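Local coordinates for protein PcyX_EBK42635 (Marine metagenome, PDB 5OWG) that probably reduces biliverdin to phycoerythrobilin, taking four electrons from ferredoxin, as a member of the ferredoxin-dependent bilin reductase family, at residues His61-Asp66 with Leu73-Leu78; Leu84-Pro89 with Arg181-Glu186. All blocks are in the same frame, centred on the assembly; numbering follows the deposited sequence.

Contact 1 of 2, residues His61-Asp66 with Leu73-Leu78; sequences HLDVVD and LWMAHL
Asp-63 and His-77 form a hydrogen-bonded pair in an antiparallel beta hairpin, made by strands 57-67 and 73-82 in the central sheet of the bilin reductase fold. Both backbone bonds of this pair are short. Asp-63 N gives to His-77 O at 2.7 Å. His-77 N gives to Asp-63 O at 2.6 Å. At the next hydrogen-bonded pair, Val-65 and Met-75 exchange a second pair of bonds. Several of the carbonyl oxygens also take CA-H contacts, as Asp-63 O does from Ala-76.

The imidazoles of His-61 and His-77 meet as an offset edge-to-face pair, with the edge of His-77 toward the face of His-61. One nitrogen of each is satisfied outside the hairpin: His-61 NE2 bonds Asn-49 OD1 and His-77 ND1 bonds Asp-94 OD1, both on neighbouring strands. Asp-63 OD1 has a weak bond from Trp-47 NE1.

On the other face, Leu-62, Val-64, Trp-74 and Ala-76 pack against helix 14-28. Val-64 CG1 touches Trp-74 CZ2 at 3.8 Å. Val-65 O lies over one indole face. At the indole edge a water accepts from Trp-74 NE1, at a modelled 2.5 Å that is to be read with caution. The same water donates to Asp-66 OD2 at 2.8 Å.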
# COMPACT_ATOMS: atom_id res chain seq x y z
N HIS A 61 -3.26 3.24 1.17
CA HIS A 61 -2.24 3.76 2.07
C HIS A 61 -0.91 3.85 1.34
O HIS A 61 -0.41 2.84 0.83
CB HIS A 61 -2.12 2.86 3.31
CG HIS A 61 -1.03 3.27 4.25
ND1 HIS A 61 -0.44 2.38 5.13
CD2 HIS A 61 -0.43 4.46 4.47
CE1 HIS A 61 0.47 3.01 5.84
NE2 HIS A 61 0.50 4.27 5.46
N LEU A 62 -0.33 5.05 1.30
CA LEU A 62 0.97 5.28 0.69
C LEU A 62 1.97 5.61 1.79
O LEU A 62 1.84 6.63 2.48
CB LEU A 62 0.91 6.42 -0.33
CG LEU A 62 2.25 6.76 -1.01
CD1 LEU A 62 2.69 5.63 -1.93
CD2 LEU A 62 2.15 8.07 -1.77
N ASP A 63 2.97 4.75 1.95
CA ASP A 63 4.02 4.91 2.95
C ASP A 63 5.35 5.07 2.24
O ASP A 63 5.81 4.15 1.56
CB ASP A 63 4.06 3.71 3.90
CG ASP A 63 5.32 3.66 4.73
OD1 ASP A 63 5.84 4.74 5.08
OD2 ASP A 63 5.79 2.55 5.03
N VAL A 64 5.97 6.25 2.39
CA VAL A 64 7.21 6.58 1.70
C VAL A 64 8.23 7.03 2.73
O VAL A 64 7.95 7.90 3.56
CB VAL A 64 7.00 7.69 0.64
CG1 VAL A 64 8.31 8.02 -0.07
CG2 VAL A 64 5.94 7.27 -0.36
N VAL A 65 9.42 6.44 2.68
CA VAL A 65 10.55 6.82 3.52
C VAL A 65 11.64 7.35 2.60
O VAL A 65 12.26 6.57 1.87
CB VAL A 65 11.06 5.66 4.38
CG1 VAL A 65 12.20 6.12 5.28
CG2 VAL A 65 9.93 5.07 5.21
N ASP A 66 11.88 8.65 2.65
CA ASP A 66 12.89 9.31 1.82
C ASP A 66 14.07 9.66 2.73
O ASP A 66 14.10 10.73 3.34
CB ASP A 66 12.31 10.54 1.13
CG ASP A 66 13.25 11.12 0.09
OD1 ASP A 66 14.48 11.16 0.34
OD2 ASP A 66 12.77 11.54 -0.99
N LEU A 73 18.91 5.45 1.88
CA LEU A 73 17.94 4.56 1.27
C LEU A 73 16.66 5.32 0.92
O LEU A 73 16.52 6.52 1.17
CB LEU A 73 17.62 3.38 2.20
CG LEU A 73 18.75 2.36 2.43
CD1 LEU A 73 18.25 1.23 3.32
CD2 LEU A 73 19.28 1.79 1.11
N TRP A 74 15.73 4.58 0.32
CA TRP A 74 14.47 5.13 -0.19
C TRP A 74 13.54 3.95 -0.42
O TRP A 74 13.87 3.06 -1.20
CB TRP A 74 14.67 5.91 -1.49
CG TRP A 74 13.46 6.70 -1.91
CD1 TRP A 74 13.28 8.05 -1.77
CD2 TRP A 74 12.27 6.20 -2.53
NE1 TRP A 74 12.05 8.41 -2.27
CE2 TRP A 74 11.41 7.30 -2.74
CE3 TRP A 74 11.84 4.92 -2.92
CZ2 TRP A 74 10.15 7.16 -3.32
CZ3 TRP A 74 10.59 4.79 -3.50
CH2 TRP A 74 9.76 5.91 -3.70
N MET A 75 12.40 3.95 0.26
CA MET A 75 11.46 2.85 0.14
C MET A 75 10.06 3.41 0.01
O MET A 75 9.80 4.58 0.31
CB MET A 75 11.56 1.90 1.35
CG MET A 75 10.68 2.26 2.54
SD MET A 75 8.93 1.79 2.39
CE MET A 75 9.04 0.02 2.15
N ALA A 76 9.15 2.56 -0.46
CA ALA A 76 7.75 2.95 -0.58
C ALA A 76 6.88 1.71 -0.40
O ALA A 76 7.27 0.60 -0.76
CB ALA A 76 7.46 3.61 -1.93
N HIS A 77 5.71 1.93 0.18
CA HIS A 77 4.73 0.88 0.40
C HIS A 77 3.36 1.41 0.00
O HIS A 77 3.00 2.54 0.35
CB HIS A 77 4.73 0.42 1.87
CG HIS A 77 3.53 -0.39 2.25
ND1 HIS A 77 3.48 -1.76 2.12
CD2 HIS A 77 2.34 -0.02 2.78
CE1 HIS A 77 2.31 -2.20 2.55
NE2 HIS A 77 1.60 -1.16 2.95
N LEU A 78 2.61 0.60 -0.75
CA LEU A 78 1.31 1.01 -1.25
C LEU A 78 0.37 -0.19 -1.19
O LEU A 78 0.67 -1.23 -1.77
CB LEU A 78 1.41 1.55 -2.68
CG LEU A 78 0.11 2.05 -3.31
CD1 LEU A 78 -0.46 3.25 -2.57
CD2 LEU A 78 0.33 2.39 -4.78
O HOH W 1 10.56 10.36 -2.23

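Contact 2 of 2, residues Leu84-Pro89 with Arg181-Glu186; sequences LTNGGP and RNHEGE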
# COMPACT_ATOMS: atom_id res chain seq x y z
N LEU A 84 -16.17 -3.61 2.41
CA LEU A 84 -16.45 -4.82 3.18
C LEU A 84 -17.52 -5.73 2.57
O LEU A 84 -17.67 -6.85 3.06
CB LEU A 84 -16.87 -4.42 4.60
CG LEU A 84 -15.81 -3.64 5.39
CD1 LEU A 84 -16.36 -3.21 6.74
CD2 LEU A 84 -14.53 -4.44 5.57
N THR A 85 -18.26 -5.30 1.55
CA THR A 85 -19.09 -6.24 0.79
C THR A 85 -18.38 -6.74 -0.46
O THR A 85 -18.94 -7.58 -1.18
CB THR A 85 -20.43 -5.61 0.39
OG1 THR A 85 -20.21 -4.47 -0.45
CG2 THR A 85 -21.24 -5.20 1.61
N ASN A 86 -17.18 -6.25 -0.73
CA ASN A 86 -16.39 -6.70 -1.87
C ASN A 86 -15.49 -7.86 -1.46
O ASN A 86 -14.99 -7.91 -0.33
CB ASN A 86 -15.55 -5.54 -2.42
CG ASN A 86 -14.87 -5.88 -3.73
OD1 ASN A 86 -14.56 -7.04 -4.01
ND2 ASN A 86 -14.61 -4.86 -4.54
N GLY A 87 -15.29 -8.79 -2.39
CA GLY A 87 -14.46 -9.94 -2.14
C GLY A 87 -13.21 -9.94 -2.99
O GLY A 87 -12.57 -10.98 -3.18
N GLY A 88 -12.84 -8.76 -3.50
CA GLY A 88 -11.73 -8.65 -4.42
C GLY A 88 -10.38 -8.79 -3.76
O GLY A 88 -10.27 -8.83 -2.53
N PRO A 89 -9.33 -8.88 -4.57
CA PRO A 89 -7.98 -9.03 -4.01
C PRO A 89 -7.48 -7.76 -3.33
O PRO A 89 -8.25 -6.83 -3.09
CB PRO A 89 -7.13 -9.39 -5.24
CG PRO A 89 -7.86 -8.77 -6.38
CD PRO A 89 -9.32 -8.85 -6.04
N ARG A 181 -14.46 -1.85 -8.67
CA ARG A 181 -15.83 -1.36 -8.54
C ARG A 181 -16.84 -2.44 -8.92
O ARG A 181 -17.92 -2.52 -8.33
CB ARG A 181 -16.02 -0.12 -9.41
CG ARG A 181 -15.14 1.06 -9.01
CD ARG A 181 -14.71 1.88 -10.22
NE ARG A 181 -15.83 2.53 -10.90
CZ ARG A 181 -15.75 3.07 -12.11
NH1 ARG A 181 -14.62 3.05 -12.79
NH2 ARG A 181 -16.82 3.65 -12.65
N ASN A 182 -16.49 -3.28 -9.89
CA ASN A 182 -17.42 -4.27 -10.43
C ASN A 182 -17.72 -5.41 -9.48
O ASN A 182 -18.42 -6.35 -9.87
CB ASN A 182 -16.87 -4.85 -11.74
CG ASN A 182 -16.80 -3.82 -12.85
OD1 ASN A 182 -17.74 -3.06 -13.07
ND2 ASN A 182 -15.67 -3.79 -13.55
N HIS A 183 -17.19 -5.38 -8.25
CA HIS A 183 -17.32 -6.49 -7.32
C HIS A 183 -17.95 -6.06 -6.00
O HIS A 183 -17.83 -6.76 -4.99
CB HIS A 183 -15.95 -7.12 -7.09
CG HIS A 183 -15.37 -7.73 -8.32
ND1 HIS A 183 -15.73 -8.98 -8.77
CD2 HIS A 183 -14.46 -7.26 -9.21
CE1 HIS A 183 -15.07 -9.26 -9.88
NE2 HIS A 183 -14.29 -8.23 -10.17
N GLU A 184 -18.64 -4.92 -5.99
CA GLU A 184 -19.35 -4.46 -4.81
C GLU A 184 -20.61 -5.30 -4.60
O GLU A 184 -21.44 -5.43 -5.51
CB GLU A 184 -19.71 -2.99 -4.97
CG GLU A 184 -20.36 -2.35 -3.75
CD GLU A 184 -20.91 -0.97 -4.06
OE1 GLU A 184 -21.90 -0.88 -4.81
OE2 GLU A 184 -20.34 0.02 -3.56
N GLY A 185 -20.76 -5.86 -3.40
CA GLY A 185 -21.93 -6.62 -3.04
C GLY A 185 -21.84 -8.12 -3.28
O GLY A 185 -22.76 -8.85 -2.90
N GLU A 186 -20.75 -8.60 -3.88
CA GLU A 186 -20.60 -10.01 -4.20
C GLU A 186 -20.16 -10.85 -3.01
O GLU A 186 -19.86 -12.04 -3.20
CB GLU A 186 -19.58 -10.18 -5.33
CG GLU A 186 -18.14 -10.00 -4.89
CD GLU A 186 -17.18 -10.08 -6.05
OE1 GLU A 186 -17.64 -10.06 -7.21
OE2 GLU A 186 -15.95 -10.15 -5.80
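Thr-85 meets the backbone of Gly-185 with both of its oxygens. Gly-185 N lies 3.3 Å from Thr-85 O and 3.3 Å from Thr-85 OG1. Both bonds are weak and bent, so one N-H is shared between two poor acceptor positions. Thr-85 OG1 stands between its own backbone N and carbonyl carbon (chi1 61°), on the side of Gly-185. The hydroxyl also touches Glu-184 CG.

Beside this, the amide of Asn-86 lies against His-183. With CG anti to the backbone N, the amide reaches His-183 O and CB. Asn-86 CG is 3.3 Å from His-183 O, and Asn-86 OD1 is 3.4 Å from His-183 CB. The amide and imidazole planes are 33° apart. Asn-86 CA makes a CA-H contact to His-183 O. OD1 turns back to its own chain and accepts from Gly-88 N in an Asx turn. The modelled length of that bond is very short and doubtful in detail.

Within 181-186, His-183 ND1 gives to Glu-186 OE1 at 2.7 Å. OE1 lies in the ring plane; ND1 approaches on the syn side, somewhat out of the carboxylate plane. This pairing fixes the imidazole rotation and would favour a negatively charged carboxylate. Glu-186 OE2 is 3.7 Å from Gly-87 N, and its hydrogen-bond partner is His-117 NE2.

Farther out, the ring of His-117 meets that of His-183, and Pro-118 touches His-183. The Glu-184 carboxylate makes a salt bridge with Arg-55. Gly-185 has a positive phi of 93°, as suits the third position of the turn from His-183 to Glu-186. The arrangement is thus a type II beta turn in the loop between helices 161-179 and 189-204, packed against the loop joining strands 73-82 and 90-96, which holds an Asx turn.

In the fold
Contact 1 is core and contact 2 is surface. Contact 1 joins neighbouring strands of one hairpin by regular backbone bonds and covers 546 Å². Contact 2 covers 270 Å² and brings together loops 92 residues apart in sequence. Strand 73-82 connects them, since it carries one segment of contact 1 and leads into loop 84-89. Their centres are about 27 Å apart, on opposite sides of the chain's centre, and they do not touch. Histidines occur in both. In contact 1 one nitrogen of each bonds a residue of an adjacent strand, whereas in contact 2 the imidazole is paired with a carboxylate of its own turn. The crossing bonds of contact 2 are weak.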